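Local coordinates for protein activating signal cointegrator 1 complex subunit 3 (Homo sapiens, PDB 6YXQ) that unwinds DNA as an ATP-driven 3'-5' helicase in alkylation repair and helps rescue stalled ribosomes, here represented by the N-terminal region required for binding ASCC2, at residues A[98-102]-A[118-123]. Residues are numbered along the deposited sequence; the frame is centred on the assembly and turned at random.
Sequences AAFLF and AIKQMF
Phe100 reaches across from helix 91-105 as a knob into the hole formed by Ala118, Ile119, Met122 and Phe123 of helix 113-123. Its CB points at that helix, and the trans chi1 (178°) carries the ring on across the gap. Met122 covers one face: its CG stands 4.2 Å from the centroid of the Phe100 ring, almost on the ring normal, in a CH-pi contact. Bends at chi2 and chi3 then carry the thioether outward, with SD still above the same face at a longer Met-aromatic distance and the methyl CE beyond the rim, dropping back partway toward the ring plane to lie 3.5 Å from Phe100 CE1. Phe123 turns its edge to the Phe100 face in an offset edge-to-face pair, planes at 72°, and its CE1 lies 3.6 Å from Phe100 CD2. At the rim of the Phe100 ring, near its plane, the backbone of Ile119 comes in, CA to CE2 4.1 Å.

These are two nearly antiparallel neighbours in the helical part of the ASCC2-binding region, their segment axes 11.5 Å apart, a wide gap that the phenylalanine ring bridges. Beside it, Leu101 and Ile119 meet at about a right angle through their terminal methyls, CD2 to CD1 3.6 Å. Leu47 also packs on Phe100, while Gln121 of helix 113-123 lies against Phe65 of the ASCC2 chain.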
ATOM      1  N   ALA A  98     -29.816  16.435 -10.704  1.00 76.52           N
ATOM      2  CA  ALA A  98     -30.770  16.985  -9.745  1.00 60.12           C
ATOM      3  C   ALA A  98     -30.821  16.146  -8.476  1.00 64.37           C
ATOM      4  O   ALA A  98     -30.914  16.686  -7.368  1.00 64.67           O
ATOM      5  CB  ALA A  98     -32.159  17.085 -10.375  1.00 44.63           C
ATOM      6  N   ALA A  99     -30.776  14.820  -8.619  1.00 71.30           N
ATOM      7  CA  ALA A  99     -30.722  13.957  -7.441  1.00 64.64           C
ATOM      8  C   ALA A  99     -29.454  14.213  -6.642  1.00 63.11           C
ATOM      9  O   ALA A  99     -29.484  14.273  -5.407  1.00 71.70           O
ATOM     10  CB  ALA A  99     -30.809  12.490  -7.853  1.00 51.59           C
ATOM     11  N   PHE A 100     -28.331  14.383  -7.339  1.00 73.22           N
ATOM     12  CA  PHE A 100     -27.073  14.709  -6.679  1.00 70.75           C
ATOM     13  C   PHE A 100     -27.155  16.044  -5.950  1.00 74.07           C
ATOM     14  O   PHE A 100     -26.633  16.186  -4.838  1.00 83.61           O
ATOM     15  CB  PHE A 100     -25.947  14.732  -7.710  1.00 65.36           C
ATOM     16  CG  PHE A 100     -24.620  15.100  -7.139  1.00 72.79           C
ATOM     17  CD1 PHE A 100     -23.867  14.164  -6.458  1.00 84.20           C
ATOM     18  CD2 PHE A 100     -24.126  16.383  -7.276  1.00 79.25           C
ATOM     19  CE1 PHE A 100     -22.643  14.500  -5.922  1.00 89.48           C
ATOM     20  CE2 PHE A 100     -22.903  16.725  -6.744  1.00 82.18           C
ATOM     21  CZ  PHE A 100     -22.159  15.781  -6.066  1.00 88.23           C
ATOM     22  N   LEU A 101     -27.798  17.038  -6.562  1.00 76.58           N
ATOM     23  CA  LEU A 101     -27.962  18.332  -5.907  1.00 72.41           C
ATOM     24  C   LEU A 101     -28.809  18.200  -4.650  1.00 77.70           C
ATOM     25  O   LEU A 101     -28.412  18.659  -3.571  1.00 56.28           O
ATOM     26  CB  LEU A 101     -28.590  19.337  -6.872  1.00 47.04           C
ATOM     27  CG  LEU A 101     -27.659  19.849  -7.967  1.00 50.15           C
ATOM     28  CD1 LEU A 101     -28.390  20.815  -8.861  1.00 59.27           C
ATOM     29  CD2 LEU A 101     -26.420  20.503  -7.371  1.00 51.75           C
ATOM     30  N   PHE A 102     -29.981  17.568  -4.775  1.00 85.49           N
ATOM     31  CA  PHE A 102     -30.858  17.385  -3.623  1.00 79.89           C
ATOM     32  C   PHE A 102     -30.118  16.702  -2.486  1.00 68.21           C
ATOM     33  O   PHE A 102     -30.163  17.162  -1.340  1.00 64.07           O
ATOM     34  CB  PHE A 102     -32.096  16.580  -4.020  1.00 68.87           C
ATOM     35  CG  PHE A 102     -32.998  16.246  -2.862  1.00 68.36           C
ATOM     36  CD1 PHE A 102     -34.029  17.099  -2.501  1.00 79.32           C
ATOM     37  CD2 PHE A 102     -32.825  15.074  -2.142  1.00 67.90           C
ATOM     38  CE1 PHE A 102     -34.868  16.790  -1.437  1.00 77.05           C
ATOM     39  CE2 PHE A 102     -33.658  14.763  -1.071  1.00 67.60           C
ATOM     40  CZ  PHE A 102     -34.677  15.621  -0.719  1.00 57.09           C
ATOM     41  N   ALA A 118     -17.691  19.830  -4.094  1.00 65.43           N
ATOM     42  CA  ALA A 118     -18.250  18.546  -4.503  1.00 60.34           C
ATOM     43  C   ALA A 118     -18.906  18.648  -5.872  1.00 64.38           C
ATOM     44  O   ALA A 118     -18.681  17.803  -6.752  1.00 86.48           O
ATOM     45  CB  ALA A 118     -19.251  18.057  -3.458  1.00 43.79           C
ATOM     46  N   ILE A 119     -19.720  19.685  -6.075  1.00 66.21           N
ATOM     47  CA  ILE A 119     -20.350  19.860  -7.380  1.00 71.67           C
ATOM     48  C   ILE A 119     -19.291  20.042  -8.458  1.00 62.88           C
ATOM     49  O   ILE A 119     -19.422  19.509  -9.564  1.00 73.72           O
ATOM     50  CB  ILE A 119     -21.343  21.035  -7.352  1.00 65.11           C
ATOM     51  CG1 ILE A 119     -22.416  20.794  -6.286  1.00 65.05           C
ATOM     52  CG2 ILE A 119     -21.977  21.208  -8.720  1.00 46.29           C
ATOM     53  CD1 ILE A 119     -23.347  21.961  -6.058  1.00 52.89           C
ATOM     54  N   LYS A 120     -18.217  20.779  -8.149  1.00 68.95           N
ATOM     55  CA  LYS A 120     -17.168  20.977  -9.146  1.00 77.09           C
ATOM     56  C   LYS A 120     -16.472  19.664  -9.475  1.00 76.29           C
ATOM     57  O   LYS A 120     -16.216  19.367 -10.646  1.00 80.15           O
ATOM     58  CB  LYS A 120     -16.151  22.009  -8.663  1.00 74.54           C
ATOM     59  CG  LYS A 120     -15.045  22.274  -9.668  1.00 79.44           C
ATOM     60  CD  LYS A 120     -13.962  23.189  -9.101  1.00 93.75           C
ATOM     61  CE  LYS A 120     -13.477  24.188 -10.153  1.00 91.57           C
ATOM     62  NZ  LYS A 120     -12.782  25.373  -9.573  1.00 77.56           N
ATOM     63  N   GLN A 121     -16.169  18.866  -8.452  1.00 76.28           N
ATOM     64  CA  GLN A 121     -15.590  17.545  -8.664  1.00 68.62           C
ATOM     65  C   GLN A 121     -16.472  16.689  -9.561  1.00 81.40           C
ATOM     66  O   GLN A 121     -15.968  15.925 -10.392  1.00 88.32           O
ATOM     67  CB  GLN A 121     -15.382  16.854  -7.319  1.00 57.26           C
ATOM     68  CG  GLN A 121     -14.835  15.458  -7.424  1.00 69.11           C
ATOM     69  CD  GLN A 121     -13.326  15.437  -7.303  1.00 84.05           C
ATOM     70  OE1 GLN A 121     -12.672  14.512  -7.778  1.00101.80           O
ATOM     71  NE2 GLN A 121     -12.765  16.459  -6.663  1.00 90.28           N
ATOM     72  N   MET A 122     -17.793  16.806  -9.414  1.00 82.47           N
ATOM     73  CA  MET A 122     -18.680  15.942 -10.183  1.00 84.82           C
ATOM     74  C   MET A 122     -18.913  16.432 -11.613  1.00 73.75           C
ATOM     75  O   MET A 122     -19.046  15.603 -12.521  1.00 82.84           O
ATOM     76  CB  MET A 122     -20.016  15.789  -9.457  1.00104.18           C
ATOM     77  CG  MET A 122     -20.799  14.541  -9.847  1.00109.05           C
ATOM     78  SD  MET A 122     -19.905  13.029  -9.462  1.00115.36           S
ATOM     79  CE  MET A 122     -19.991  13.011  -7.669  1.00110.04           C
ATOM     80  N   PHE A 123     -18.986  17.752 -11.847  1.00 54.16           N
ATOM     81  CA  PHE A 123     -19.345  18.269 -13.166  1.00 57.93           C
ATOM     82  C   PHE A 123     -18.421  19.364 -13.677  1.00 78.68           C
ATOM     83  O   PHE A 123     -18.759  20.020 -14.672  1.00 79.13           O
ATOM     84  CB  PHE A 123     -20.772  18.823 -13.190  1.00 64.70           C
ATOM     85  CG  PHE A 123     -21.778  17.973 -12.481  1.00 84.91           C
ATOM     86  CD1 PHE A 123     -22.022  18.155 -11.135  1.00 78.67           C
ATOM     87  CD2 PHE A 123     -22.509  17.015 -13.167  1.00 90.26           C
ATOM     88  CE1 PHE A 123     -22.957  17.388 -10.481  1.00 79.17           C
ATOM     89  CE2 PHE A 123     -23.447  16.247 -12.517  1.00 79.31           C
ATOM     90  CZ  PHE A 123     -23.668  16.433 -11.173  1.00 81.44           C
TER